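Long-range contacts in HcgC (Methanococcus maripaludis S2, PDB 5O4J), which probably transfers a methyl group from S-adenosylmethionine to a carbon of a pyridinol precursor during biosynthesis of the [Fe]-hydrogenase cofactor: residues K15-D20 with E224-A229; Q74-D79 with K216-F221; V198-P203 with T231-D236. All blocks are in the same frame, centred on the assembly; numbering follows the deposited sequence.

Contact 1. Residues K15-D20 with E224-A229; sequences KIKIKD and ELNMSA
The backbone of 15-20 runs beside that of 224-229, with the CA atoms of Lys-17 and Ser-228 4.2 Å apart at a single bridge and three main-chain hydrogen bonds along the seam. Ala-229 N gives a nearly straight bond to Ile-16 O, Ile-18 N meets Met-227 O almost along its C=O axis at 2.9 Å, and Lys-19 N reaches Leu-225 O from above the carbonyl plane. Two of these donors belong to the first turn of helix 18-37, whose amides have no preceding helical carbonyls to bond. Asn-226, at the centre of an inverse gamma turn, carries CG anti to its backbone N (chi1 -167°), and its OD1 is gripped by two ammonium groups. The extended chain of Lys-17 runs alongside and places NZ 2.6 Å from Asn-226 OD1, in the carbonyl plane on a lone pair; Lys-19 NZ adds a weak bond to the same oxygen. On the buried side Ile-18 CG2 packs 3.8 Å from Leu-225 CD2, the two side chains crossing at about a right angle, while Phe-208 of helix 208-213 also touches Ile-18. Lys-17 is the N-cap residue, and its own N bonds Asp-20 OD2, three residues on, at the start of helix 18-37.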
ATOM      1  N   LYS A  15      15.203 -15.057 -11.599  1.00 20.04           N
ATOM      2  CA  LYS A  15      15.553 -15.456 -12.957  1.00 20.17           C
ATOM      3  C   LYS A  15      15.153 -14.383 -13.957  1.00 21.28           C
ATOM      4  O   LYS A  15      15.882 -14.121 -14.920  1.00 22.68           O
ATOM      5  CB  LYS A  15      14.891 -16.788 -13.306  1.00 24.76           C
ATOM      6  CG  LYS A  15      15.399 -17.958 -12.486  1.00 40.04           C
ATOM      7  CD  LYS A  15      14.545 -19.190 -12.710  1.00 57.26           C
ATOM      8  CE  LYS A  15      15.025 -20.344 -11.857  1.00 67.35           C
ATOM      9  NZ  LYS A  15      16.354 -20.803 -12.351  1.00 75.32           N
ATOM     10  N   ILE A  16      13.994 -13.764 -13.749  1.00 20.79           N
ATOM     11  CA  ILE A  16      13.553 -12.675 -14.612  1.00 20.15           C
ATOM     12  C   ILE A  16      14.507 -11.495 -14.467  1.00 20.05           C
ATOM     13  O   ILE A  16      14.748 -11.008 -13.357  1.00 19.60           O
ATOM     14  CB  ILE A  16      12.105 -12.288 -14.270  1.00 21.17           C
ATOM     15  CG1 ILE A  16      11.144 -13.354 -14.805  1.00 24.52           C
ATOM     16  CG2 ILE A  16      11.736 -10.895 -14.817  1.00 22.70           C
ATOM     17  CD1 ILE A  16       9.804 -13.346 -14.116  1.00 23.24           C
ATOM     18  N   LYS A  17      15.051 -11.038 -15.592  1.00 18.70           N
ATOM     19  CA  LYS A  17      15.946  -9.893 -15.640  1.00 18.20           C
ATOM     20  C   LYS A  17      15.176  -8.637 -16.019  1.00 17.96           C
ATOM     21  O   LYS A  17      14.078  -8.693 -16.575  1.00 18.22           O
ATOM     22  CB  LYS A  17      17.073 -10.116 -16.647  1.00 19.55           C
ATOM     23  CG  LYS A  17      18.051 -11.229 -16.279  1.00 28.36           C
ATOM     24  CD  LYS A  17      18.956 -11.520 -17.468  1.00 36.72           C
ATOM     25  CE  LYS A  17      20.093 -12.469 -17.108  1.00 40.69           C
ATOM     26  NZ  LYS A  17      20.913 -12.769 -18.310  1.00 39.23           N
ATOM     27  N   ILE A  18      15.779  -7.486 -15.727  1.00 18.08           N
ATOM     28  CA  ILE A  18      15.143  -6.231 -16.113  1.00 17.27           C
ATOM     29  C   ILE A  18      14.851  -6.229 -17.611  1.00 17.24           C
ATOM     30  O   ILE A  18      13.763  -5.823 -18.049  1.00 17.09           O
ATOM     31  CB  ILE A  18      16.021  -5.034 -15.698  1.00 18.55           C
ATOM     32  CG1 ILE A  18      16.310  -5.065 -14.189  1.00 22.78           C
ATOM     33  CG2 ILE A  18      15.308  -3.730 -16.001  1.00 18.20           C
ATOM     34  CD1 ILE A  18      17.555  -4.318 -13.818  1.00 33.92           C
ATOM     35  N   LYS A  19      15.800  -6.723 -18.422  1.00 19.63           N
ATOM     36  CA  LYS A  19      15.604  -6.734 -19.868  1.00 19.79           C
ATOM     37  C   LYS A  19      14.413  -7.597 -20.270  1.00 18.75           C
ATOM     38  O   LYS A  19      13.786  -7.346 -21.306  1.00 21.49           O
ATOM     39  CB  LYS A  19      16.866  -7.219 -20.581  1.00 24.70           C
ATOM     40  CG  LYS A  19      17.271  -8.665 -20.316  1.00 27.79           C
ATOM     41  CD  LYS A  19      18.456  -9.043 -21.203  1.00 34.03           C
ATOM     42  CE  LYS A  19      18.866 -10.495 -21.020  1.00 40.64           C
ATOM     43  NZ  LYS A  19      20.024 -10.849 -21.899  1.00 41.75           N
ATOM     44  N   ASP A  20      14.099  -8.628 -19.479  1.00 16.93           N
ATOM     45  CA  ASP A  20      12.959  -9.490 -19.774  1.00 18.54           C
ATOM     46  C   ASP A  20      11.643  -8.753 -19.577  1.00 20.21           C
ATOM     47  O   ASP A  20      10.687  -8.969 -20.328  1.00 21.16           O
ATOM     48  CB  ASP A  20      12.996 -10.744 -18.890  1.00 19.90           C
ATOM     49  CG  ASP A  20      14.229 -11.593 -19.113  1.00 22.80           C
ATOM     50  OD1 ASP A  20      14.694 -11.704 -20.264  1.00 27.94           O
ATOM     51  OD2 ASP A  20      14.741 -12.168 -18.124  1.00 22.90           O
ATOM     52  N   GLU A 224      23.316  -2.946 -18.146  1.00 18.97           N
ATOM     53  CA  GLU A 224      22.598  -2.727 -16.900  1.00 19.08           C
ATOM     54  C   GLU A 224      21.275  -3.478 -16.884  1.00 18.23           C
ATOM     55  O   GLU A 224      20.837  -3.923 -15.815  1.00 20.66           O
ATOM     56  CB  GLU A 224      22.395  -1.232 -16.682  1.00 21.07           C
ATOM     57  CG  GLU A 224      23.693  -0.568 -16.275  1.00 21.24           C
ATOM     58  CD  GLU A 224      23.632   0.938 -16.275  1.00 21.16           C
ATOM     59  OE1 GLU A 224      22.644   1.500 -16.796  1.00 18.73           O
ATOM     60  OE2 GLU A 224      24.578   1.552 -15.726  1.00 22.21           O
ATOM     61  N   LEU A 225      20.619  -3.627 -18.041  1.00 18.44           N
ATOM     62  CA  LEU A 225      19.354  -4.355 -18.077  1.00 20.49           C
ATOM     63  C   LEU A 225      19.553  -5.852 -17.906  1.00 21.52           C
ATOM     64  O   LEU A 225      18.604  -6.556 -17.553  1.00 19.77           O
ATOM     65  CB  LEU A 225      18.618  -4.090 -19.393  1.00 21.20           C
ATOM     66  CG  LEU A 225      18.236  -2.645 -19.735  1.00 21.73           C
ATOM     67  CD1 LEU A 225      17.431  -2.648 -21.016  1.00 20.24           C
ATOM     68  CD2 LEU A 225      17.464  -1.998 -18.609  1.00 22.86           C
ATOM     69  N   ASN A 226      20.766  -6.348 -18.141  1.00 20.53           N
ATOM     70  CA  ASN A 226      21.065  -7.778 -18.081  1.00 19.41           C
ATOM     71  C   ASN A 226      21.394  -8.197 -16.645  1.00 25.52           C
ATOM     72  O   ASN A 226      22.463  -8.727 -16.340  1.00 32.39           O
ATOM     73  CB  ASN A 226      22.219  -8.096 -19.025  1.00 20.98           C
ATOM     74  CG  ASN A 226      22.384  -9.578 -19.271  1.00 33.42           C
ATOM     75  OD1 ASN A 226      21.427 -10.343 -19.180  1.00 30.99           O
ATOM     76  ND2 ASN A 226      23.607  -9.990 -19.593  1.00 38.43           N
ATOM     77  N   MET A 227      20.450  -7.913 -15.759  1.00 24.10           N
ATOM     78  CA  MET A 227      20.604  -8.077 -14.321  1.00 27.78           C
ATOM     79  C   MET A 227      19.267  -8.533 -13.761  1.00 23.93           C
ATOM     80  O   MET A 227      18.214  -8.092 -14.230  1.00 21.00           O
ATOM     81  CB  MET A 227      21.042  -6.762 -13.654  1.00 33.40           C
ATOM     82  CG  MET A 227      21.031  -6.764 -12.132  1.00 44.36           C
ATOM     83  SD  MET A 227      22.060  -8.067 -11.427  1.00 60.66           S
ATOM     84  CE  MET A 227      21.721  -7.869  -9.677  1.00 69.57           C
ATOM     85  N   SER A 228      19.316  -9.419 -12.764  1.00 20.72           N
ATOM     86  CA  SER A 228      18.112  -9.868 -12.084  1.00 18.32           C
ATOM     87  C   SER A 228      17.295  -8.666 -11.633  1.00 17.93           C
ATOM     88  O   SER A 228      17.835  -7.709 -11.079  1.00 21.32           O
ATOM     89  CB  SER A 228      18.467 -10.718 -10.857  1.00 19.69           C
ATOM     90  OG  SER A 228      19.082 -11.938 -11.216  1.00 24.82           O
ATOM     91  N   ALA A 229      15.977  -8.730 -11.841  1.00 18.50           N
ATOM     92  CA  ALA A 229      15.123  -7.628 -11.414  1.00 19.40           C
ATOM     93  C   ALA A 229      15.129  -7.473  -9.897  1.00 21.64           C
ATOM     94  O   ALA A 229      15.089  -6.349  -9.385  1.00 18.82           O
ATOM     95  CB  ALA A 229      13.693  -7.813 -11.925  1.00 16.99           C
TER

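Contact 2. Residues Q74-D79 with K216-F221; sequences QPHLKD and KNVKKF
His-76 holds its ring in the crowded position between backbone N and carbonyl carbon (chi1 79°), and Lys-216 sets CG beside its own N (chi1 -62°), so that the lysine methylenes cross the imidazole. The contact joins the 3-10 turn after strand 65-72, in the Rossmann-like part of the methyltransferase, to the N-terminus of helix 218-225. Lys-216 CB lies 3.9 Å from the centroid of the His-76 ring in a CH-pi contact, with CG over the same face. On the opposite face sits Leu-77 CG, and Gln-74 OE1 lies at the ring edge, in plane. The rotation of the imidazole is further fixed by a hydrogen bond from NE2 to Val-212 O, while Lys-216 turns its NZ to Phe-213 O. Val-218 fills the other half of the interface: its CG2 touches Leu-77 CD2 at 4.1 Å, and its CB packs on Asp-79 CB at 3.9 Å. Gln-74 and Leu-77 also touch the bound S-adenosylhomocysteine, so His-76, Lys-216 and Val-218 pack behind first-shell residues of its pocket. Between the two segments one water is held by three partners: it accepts from Val-218 N at 2.8 Å and donates to Lys-216 O and to Asp-79 OD2.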
ATOM      1  N   GLN A  74      18.360  12.406 -30.753  1.00 27.29           N
ATOM      2  CA  GLN A  74      19.672  12.049 -30.231  1.00 25.10           C
ATOM      3  C   GLN A  74      20.403  11.182 -31.245  1.00 29.29           C
ATOM      4  O   GLN A  74      20.018  10.016 -31.434  1.00 28.08           O
ATOM      5  CB  GLN A  74      19.533  11.297 -28.907  1.00 24.90           C
ATOM      6  CG  GLN A  74      18.837  12.070 -27.806  1.00 30.68           C
ATOM      7  CD  GLN A  74      19.764  13.054 -27.112  1.00 45.88           C
ATOM      8  OE1 GLN A  74      20.968  12.816 -26.996  1.00 48.04           O
ATOM      9  NE2 GLN A  74      19.204  14.164 -26.640  1.00 49.33           N
ATOM     10  N   PRO A  75      21.449  11.676 -31.913  1.00 33.26           N
ATOM     11  CA  PRO A  75      22.128  10.828 -32.906  1.00 29.55           C
ATOM     12  C   PRO A  75      22.740   9.564 -32.325  1.00 28.04           C
ATOM     13  O   PRO A  75      22.799   8.549 -33.030  1.00 28.79           O
ATOM     14  CB  PRO A  75      23.198  11.762 -33.499  1.00 33.46           C
ATOM     15  CG  PRO A  75      23.332  12.879 -32.543  1.00 38.46           C
ATOM     16  CD  PRO A  75      21.998  13.043 -31.892  1.00 35.88           C
ATOM     17  N   HIS A  76      23.194   9.574 -31.068  1.00 28.19           N
ATOM     18  CA  HIS A  76      23.842   8.379 -30.533  1.00 27.80           C
ATOM     19  C   HIS A  76      22.872   7.223 -30.338  1.00 25.41           C
ATOM     20  O   HIS A  76      23.318   6.085 -30.153  1.00 24.60           O
ATOM     21  CB  HIS A  76      24.556   8.693 -29.211  1.00 30.15           C
ATOM     22  CG  HIS A  76      23.649   8.752 -28.024  1.00 29.79           C
ATOM     23  ND1 HIS A  76      22.863   9.849 -27.740  1.00 28.55           N
ATOM     24  CD2 HIS A  76      23.428   7.861 -27.027  1.00 28.98           C
ATOM     25  CE1 HIS A  76      22.184   9.623 -26.629  1.00 29.09           C
ATOM     26  NE2 HIS A  76      22.512   8.427 -26.174  1.00 27.22           N
ATOM     27  N   LEU A  77      21.564   7.468 -30.403  1.00 26.68           N
ATOM     28  CA  LEU A  77      20.633   6.358 -30.255  1.00 27.56           C
ATOM     29  C   LEU A  77      20.590   5.454 -31.476  1.00 29.34           C
ATOM     30  O   LEU A  77      19.872   4.448 -31.450  1.00 28.92           O
ATOM     31  CB  LEU A  77      19.239   6.884 -29.929  1.00 24.65           C
ATOM     32  CG  LEU A  77      19.049   7.201 -28.444  1.00 31.53           C
ATOM     33  CD1 LEU A  77      17.710   7.871 -28.227  1.00 30.00           C
ATOM     34  CD2 LEU A  77      19.155   5.942 -27.578  1.00 39.23           C
ATOM     35  N   LYS A  78      21.346   5.762 -32.532  1.00 31.10           N
ATOM     36  CA  LYS A  78      21.574   4.770 -33.574  1.00 34.87           C
ATOM     37  C   LYS A  78      22.085   3.464 -32.981  1.00 34.54           C
ATOM     38  O   LYS A  78      21.833   2.389 -33.536  1.00 37.26           O
ATOM     39  CB  LYS A  78      22.573   5.298 -34.606  1.00 39.73           C
ATOM     40  CG  LYS A  78      23.922   5.716 -34.014  1.00 49.67           C
ATOM     41  CD  LYS A  78      24.999   5.814 -35.084  1.00 61.43           C
ATOM     42  CE  LYS A  78      26.086   6.811 -34.705  1.00 70.71           C
ATOM     43  NZ  LYS A  78      26.810   6.446 -33.454  1.00 76.25           N
ATOM     44  N   ASP A  79      22.796   3.539 -31.849  1.00 30.76           N
ATOM     45  CA  ASP A  79      23.349   2.358 -31.196  1.00 32.84           C
ATOM     46  C   ASP A  79      22.283   1.461 -30.576  1.00 29.27           C
ATOM     47  O   ASP A  79      22.603   0.333 -30.199  1.00 32.47           O
ATOM     48  CB  ASP A  79      24.348   2.763 -30.096  1.00 38.31           C
ATOM     49  CG  ASP A  79      25.479   3.643 -30.606  1.00 43.26           C
ATOM     50  OD1 ASP A  79      25.912   3.447 -31.757  1.00 41.93           O
ATOM     51  OD2 ASP A  79      25.964   4.510 -29.830  1.00 42.31           O
ATOM     52  N   LYS A 216      25.269   8.825 -22.283  1.00 19.21           N
ATOM     53  CA  LYS A 216      25.210   8.531 -23.716  1.00 18.72           C
ATOM     54  C   LYS A 216      25.964   7.253 -24.078  1.00 21.89           C
ATOM     55  O   LYS A 216      26.702   7.188 -25.066  1.00 23.61           O
ATOM     56  CB  LYS A 216      25.706   9.734 -24.523  1.00 22.56           C
ATOM     57  CG  LYS A 216      24.834  10.962 -24.300  1.00 31.25           C
ATOM     58  CD  LYS A 216      25.146  12.063 -25.292  1.00 38.05           C
ATOM     59  CE  LYS A 216      24.020  13.072 -25.352  1.00 47.44           C
ATOM     60  NZ  LYS A 216      23.850  13.783 -24.063  1.00 55.38           N
ATOM     61  N   ASN A 217      25.710   6.203 -23.299  1.00 22.74           N
ATOM     62  CA  ASN A 217      26.367   4.909 -23.472  1.00 21.50           C
ATOM     63  C   ASN A 217      25.287   3.833 -23.540  1.00 20.68           C
ATOM     64  O   ASN A 217      24.895   3.267 -22.517  1.00 19.48           O
ATOM     65  CB  ASN A 217      27.362   4.647 -22.363  1.00 22.01           C
ATOM     66  CG  ASN A 217      28.232   3.444 -22.653  1.00 21.41           C
ATOM     67  OD1 ASN A 217      27.862   2.572 -23.445  1.00 21.99           O
ATOM     68  ND2 ASN A 217      29.392   3.389 -22.022  1.00 21.05           N
ATOM     69  N   VAL A 218      24.786   3.567 -24.751  1.00 19.77           N
ATOM     70  CA  VAL A 218      23.731   2.571 -24.916  1.00 22.87           C
ATOM     71  C   VAL A 218      24.224   1.189 -24.513  1.00 23.69           C
ATOM     72  O   VAL A 218      23.493   0.407 -23.897  1.00 21.41           O
ATOM     73  CB  VAL A 218      23.215   2.586 -26.366  1.00 25.97           C
ATOM     74  CG1 VAL A 218      22.251   1.406 -26.623  1.00 25.33           C
ATOM     75  CG2 VAL A 218      22.543   3.909 -26.661  1.00 23.85           C
ATOM     76  N   LYS A 219      25.461   0.854 -24.872  1.00 25.02           N
ATOM     77  CA  LYS A 219      25.982  -0.472 -24.557  1.00 24.15           C
ATOM     78  C   LYS A 219      25.964  -0.725 -23.053  1.00 21.32           C
ATOM     79  O   LYS A 219      25.557  -1.804 -22.597  1.00 21.74           O
ATOM     80  CB  LYS A 219      27.392  -0.600 -25.126  1.00 25.93           C
ATOM     81  CG  LYS A 219      28.053  -1.942 -24.900  1.00 39.13           C
ATOM     82  CD  LYS A 219      29.437  -1.927 -25.528  1.00 53.70           C
ATOM     83  CE  LYS A 219      30.217  -3.191 -25.231  1.00 63.45           C
ATOM     84  NZ  LYS A 219      31.553  -3.133 -25.880  1.00 70.14           N
ATOM     85  N   LYS A 220      26.389   0.268 -22.268  1.00 19.84           N
ATOM     86  CA  LYS A 220      26.320   0.175 -20.813  1.00 19.58           C
ATOM     87  C   LYS A 220      24.883   0.003 -20.337  1.00 20.92           C
ATOM     88  O   LYS A 220      24.603  -0.810 -19.442  1.00 19.67           O
ATOM     89  CB  LYS A 220      26.953   1.433 -20.204  1.00 21.00           C
ATOM     90  CG  LYS A 220      27.102   1.439 -18.685  1.00 24.89           C
ATOM     91  CD  LYS A 220      27.816   2.720 -18.242  1.00 23.90           C
ATOM     92  CE  LYS A 220      27.847   2.888 -16.731  1.00 25.29           C
ATOM     93  NZ  LYS A 220      26.615   3.488 -16.177  1.00 25.71           N
ATOM     94  N   PHE A 221      23.957   0.761 -20.933  1.00 20.24           N
ATOM     95  CA  PHE A 221      22.540   0.649 -20.595  1.00 19.97           C
ATOM     96  C   PHE A 221      22.043  -0.776 -20.800  1.00 21.22           C
ATOM     97  O   PHE A 221      21.369  -1.342 -19.937  1.00 20.79           O
ATOM     98  CB  PHE A 221      21.738   1.628 -21.446  1.00 18.85           C
ATOM     99  CG  PHE A 221      20.248   1.386 -21.431  1.00 17.86           C
ATOM    100  CD1 PHE A 221      19.491   1.701 -20.316  1.00 18.13           C
ATOM    101  CD2 PHE A 221      19.610   0.890 -22.550  1.00 18.09           C
ATOM    102  CE1 PHE A 221      18.117   1.502 -20.309  1.00 20.45           C
ATOM    103  CE2 PHE A 221      18.229   0.688 -22.555  1.00 20.50           C
ATOM    104  CZ  PHE A 221      17.485   0.989 -21.432  1.00 20.07           C
TER
HETATM  105  O   HOH W   1      25.947   4.979 -26.926  1.00 28.69           O

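Contact 3. Residues V198-P203 with T231-D236; sequences VLYTIP and TVSSID. With 9KH (6-carboxy methyl-4-hydroxy-2-pyridinol), chain K.
Strands 198-203 and 231-234 pair antiparallel, the axes of the two segments approaching to 4.4 Å, and a classic beta bulge places Leu-199 and Tyr-200 together opposite Ser-233. Leu-199 N bonds Ser-233 O at 2.7 Å from above the carbonyl plane, whereas the bond from Tyr-200 N to the same oxygen is weak. Beyond the bulge the pairing is regular: Ser-233 N meets Tyr-200 O nearly along its C=O axis, and Ile-202 and Thr-231 exchange both main-chain bonds.

The extra residue of the bulge sets Leu-199 off the regular alternation of faces. Its CB lies 3.6 Å from Ser-233 O; chi1 (-70°) puts CG beside the backbone N, and chi2 (65°) then sends the two methyls different ways. CD1 settles on the neighbouring strand, 3.5 Å from Ser-234 CA and against Ile-235 CD1, while CD2 turns to the pyridinol and touches its N5 at 3.7 Å. Leu-199 thus lines the pyridinol pocket with Ile-5 and Val-9, where Thr-179 OG1 and Ile-115 N of the second subunit hydrogen-bond the ligand. Next to it, Tyr-200 takes the crowded chi1 position (66°), and Ser-233 CB sits 3.9 Å from the centroid of its ring, a CH-pi contact; its OH bonds Glu-209 of the second subunit. The other sheet face carries Val-198, whose CG1 meets Val-232 CG1 at 3.7 Å, and Thr-201, whose OG1 bonds Asn-193.

Strand 230-234 is bordered on its far side by strand 10-13, through Thr-12 and Lys-10; helix 177-193 covers the Val-198 and Thr-201 face, and the second subunit packs on Leu-199, Tyr-200 and Ile-202.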
ATOM      1  N   VAL A 198      11.067 -13.853   4.484  1.00 21.29           N
ATOM      2  CA  VAL A 198      11.863 -12.822   3.824  1.00 19.15           C
ATOM      3  C   VAL A 198      12.299 -11.794   4.856  1.00 21.84           C
ATOM      4  O   VAL A 198      11.487 -11.318   5.660  1.00 21.38           O
ATOM      5  CB  VAL A 198      11.072 -12.168   2.681  1.00 19.47           C
ATOM      6  CG1 VAL A 198      11.824 -10.942   2.127  1.00 17.93           C
ATOM      7  CG2 VAL A 198      10.804 -13.188   1.578  1.00 22.17           C
ATOM      8  N   LEU A 199      13.600 -11.474   4.853  1.00 20.08           N
ATOM      9  CA  LEU A 199      14.152 -10.400   5.676  1.00 18.56           C
ATOM     10  C   LEU A 199      14.029  -9.056   4.971  1.00 16.56           C
ATOM     11  O   LEU A 199      13.558  -8.075   5.553  1.00 18.71           O
ATOM     12  CB  LEU A 199      15.621 -10.678   5.972  1.00 22.01           C
ATOM     13  CG  LEU A 199      15.969 -11.824   6.920  1.00 25.88           C
ATOM     14  CD1 LEU A 199      15.563 -13.160   6.339  1.00 30.55           C
ATOM     15  CD2 LEU A 199      17.466 -11.832   7.198  1.00 25.99           C
ATOM     16  N   TYR A 200      14.499  -8.981   3.735  1.00 17.63           N
ATOM     17  CA  TYR A 200      14.340  -7.755   2.962  1.00 18.33           C
ATOM     18  C   TYR A 200      14.425  -8.106   1.489  1.00 19.83           C
ATOM     19  O   TYR A 200      14.875  -9.194   1.119  1.00 21.49           O
ATOM     20  CB  TYR A 200      15.375  -6.690   3.356  1.00 20.33           C
ATOM     21  CG  TYR A 200      16.832  -7.012   3.049  1.00 19.63           C
ATOM     22  CD1 TYR A 200      17.371  -6.771   1.789  1.00 19.42           C
ATOM     23  CD2 TYR A 200      17.665  -7.526   4.023  1.00 20.40           C
ATOM     24  CE1 TYR A 200      18.705  -7.054   1.505  1.00 20.69           C
ATOM     25  CE2 TYR A 200      19.002  -7.817   3.751  1.00 22.09           C
ATOM     26  CZ  TYR A 200      19.510  -7.572   2.494  1.00 21.49           C
ATOM     27  OH  TYR A 200      20.826  -7.839   2.218  1.00 21.46           O
ATOM     28  N   THR A 201      13.960  -7.170   0.659  1.00 16.89           N
ATOM     29  CA  THR A 201      13.748  -7.382  -0.769  1.00 19.02           C
ATOM     30  C   THR A 201      14.331  -6.203  -1.533  1.00 19.12           C
ATOM     31  O   THR A 201      13.915  -5.058  -1.322  1.00 22.50           O
ATOM     32  CB  THR A 201      12.258  -7.540  -1.087  1.00 19.05           C
ATOM     33  OG1 THR A 201      11.696  -8.591  -0.296  1.00 21.94           O
ATOM     34  CG2 THR A 201      12.044  -7.869  -2.568  1.00 18.84           C
ATOM     35  N   ILE A 202      15.271  -6.485  -2.425  1.00 18.21           N
ATOM     36  CA  ILE A 202      16.021  -5.460  -3.146  1.00 18.91           C
ATOM     37  C   ILE A 202      15.474  -5.361  -4.565  1.00 17.41           C
ATOM     38  O   ILE A 202      15.607  -6.329  -5.330  1.00 20.23           O
ATOM     39  CB  ILE A 202      17.522  -5.774  -3.184  1.00 21.30           C
ATOM     40  CG1 ILE A 202      18.121  -5.775  -1.778  1.00 22.96           C
ATOM     41  CG2 ILE A 202      18.252  -4.820  -4.128  1.00 20.14           C
ATOM     42  CD1 ILE A 202      18.171  -4.416  -1.109  1.00 24.66           C
ATOM     43  N   PRO A 203      14.948  -4.209  -4.982  1.00 17.69           N
ATOM     44  CA  PRO A 203      14.766  -3.963  -6.416  1.00 20.23           C
ATOM     45  C   PRO A 203      16.093  -3.521  -7.009  1.00 19.67           C
ATOM     46  O   PRO A 203      16.706  -2.565  -6.531  1.00 19.62           O
ATOM     47  CB  PRO A 203      13.731  -2.841  -6.455  1.00 17.80           C
ATOM     48  CG  PRO A 203      13.973  -2.068  -5.179  1.00 17.71           C
ATOM     49  CD  PRO A 203      14.587  -3.027  -4.177  1.00 18.38           C
ATOM     50  N   THR A 231      16.516  -9.113  -5.919  1.00 18.06           N
ATOM     51  CA  THR A 231      17.317  -9.967  -5.053  1.00 17.92           C
ATOM     52  C   THR A 231      16.669 -10.007  -3.675  1.00 19.46           C
ATOM     53  O   THR A 231      16.284  -8.966  -3.134  1.00 20.51           O
ATOM     54  CB  THR A 231      18.753  -9.448  -4.975  1.00 17.97           C
ATOM     55  OG1 THR A 231      19.315  -9.448  -6.291  1.00 20.51           O
ATOM     56  CG2 THR A 231      19.607 -10.313  -4.055  1.00 18.95           C
ATOM     57  N   VAL A 232      16.514 -11.210  -3.124  1.00 18.43           N
ATOM     58  CA  VAL A 232      15.790 -11.399  -1.876  1.00 17.41           C
ATOM     59  C   VAL A 232      16.703 -12.045  -0.847  1.00 20.43           C
ATOM     60  O   VAL A 232      17.484 -12.947  -1.174  1.00 22.33           O
ATOM     61  CB  VAL A 232      14.528 -12.264  -2.077  1.00 20.63           C
ATOM     62  CG1 VAL A 232      13.678 -12.203  -0.820  1.00 22.39           C
ATOM     63  CG2 VAL A 232      13.748 -11.809  -3.293  1.00 27.38           C
ATOM     64  N   SER A 233      16.566 -11.607   0.401  1.00 18.60           N
ATOM     65  CA  SER A 233      17.203 -12.226   1.560  1.00 17.50           C
ATOM     66  C   SER A 233      16.112 -12.891   2.396  1.00 19.40           C
ATOM     67  O   SER A 233      15.139 -12.234   2.787  1.00 21.53           O
ATOM     68  CB  SER A 233      17.965 -11.181   2.377  1.00 20.63           C
ATOM     69  OG  SER A 233      18.592 -11.756   3.515  1.00 22.10           O
ATOM     70  N   SER A 234      16.245 -14.197   2.642  1.00 21.14           N
ATOM     71  CA  SER A 234      15.202 -14.935   3.342  1.00 20.11           C
ATOM     72  C   SER A 234      15.790 -16.134   4.083  1.00 21.47           C
ATOM     73  O   SER A 234      16.876 -16.625   3.762  1.00 22.01           O
ATOM     74  CB  SER A 234      14.117 -15.414   2.369  1.00 22.27           C
ATOM     75  OG  SER A 234      14.627 -16.380   1.468  1.00 23.07           O
ATOM     76  N   ILE A 235      15.030 -16.632   5.061  1.00 21.51           N
ATOM     77  CA  ILE A 235      15.441 -17.848   5.755  1.00 23.34           C
ATOM     78  C   ILE A 235      15.122 -19.070   4.916  1.00 27.01           C
ATOM     79  O   ILE A 235      15.915 -20.013   4.848  1.00 26.06           O
ATOM     80  CB  ILE A 235      14.762 -17.953   7.131  1.00 25.04           C
ATOM     81  CG1 ILE A 235      14.929 -16.668   7.945  1.00 29.10           C
ATOM     82  CG2 ILE A 235      15.296 -19.176   7.899  1.00 22.80           C
ATOM     83  CD1 ILE A 235      16.359 -16.264   8.203  1.00 29.68           C
ATOM     84  N   ASP A 236      13.952 -19.079   4.286  1.00 25.93           N
ATOM     85  CA  ASP A 236      13.438 -20.221   3.549  1.00 23.93           C
ATOM     86  C   ASP A 236      13.431 -19.942   2.054  1.00 24.46           C
ATOM     87  O   ASP A 236      13.603 -18.808   1.597  1.00 24.64           O
ATOM     88  CB  ASP A 236      12.033 -20.581   4.039  1.00 30.13           C
ATOM     89  CG  ASP A 236      12.014 -20.980   5.501  1.00 38.43           C
ATOM     90  OD1 ASP A 236      13.021 -21.549   5.976  1.00 41.82           O
ATOM     91  OD2 ASP A 236      10.998 -20.727   6.175  1.00 43.80           O
TER
HETATM   92  C2  9KH K 302      20.856 -10.555  10.737  1.00 49.81           C
HETATM   93  C3  9KH K 302      20.148  -9.592  10.039  1.00 51.38           C
HETATM   94  C4  9KH K 302      20.147  -9.613   8.656  1.00 46.61           C
HETATM   95  C6  9KH K 302      21.521 -11.514   8.645  1.00 46.30           C
HETATM   96  O1  9KH K 302      20.862 -10.536  12.096  1.00 42.25           O
HETATM   97  N5  9KH K 302      20.819 -10.563   7.986  1.00 44.63           N
HETATM   98  C7  9KH K 302      21.556 -11.528  10.036  1.00 50.60           C
HETATM   99  O8  9KH K 302      22.189 -12.455   7.928  1.00 39.95           O
HETATM  100  C9  9KH K 302      19.383  -8.528  10.783  1.00 48.11           C
HETATM  101  C10 9KH K 302      19.371  -8.574   7.887  1.00 41.36           C
HETATM  102  C12 9KH K 302      20.096  -7.249   7.847  1.00 31.42           C
HETATM  103  O13 9KH K 302      19.382  -6.235   7.794  1.00 22.52           O
HETATM  104  O14 9KH K 302      21.349  -7.213   7.841  1.00 28.61           O

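Overall arrangement
Contacts 1 and 2 both use helix 218-225, contact 2 at its start and contact 1 at its end, their centres about 19 Å apart; the chain then leads directly into strand 230-234 of contact 3. Contacts 1 and 2 are partly buried and touched by no other subunit, whereas contact 3 is buried and faces a second copy of the protein. The chemistry follows: main-chain bonds and a lysine-asparagine cluster join loop to helix start in contact 1, aliphatic and aromatic packing with a bridging water serves contact 2, and antiparallel strand pairing, interrupted by one bulge, holds contact 3. Contact 2 borders S-adenosylhomocysteine and contact 3 the pyridinol, with about 34 Å between their centres.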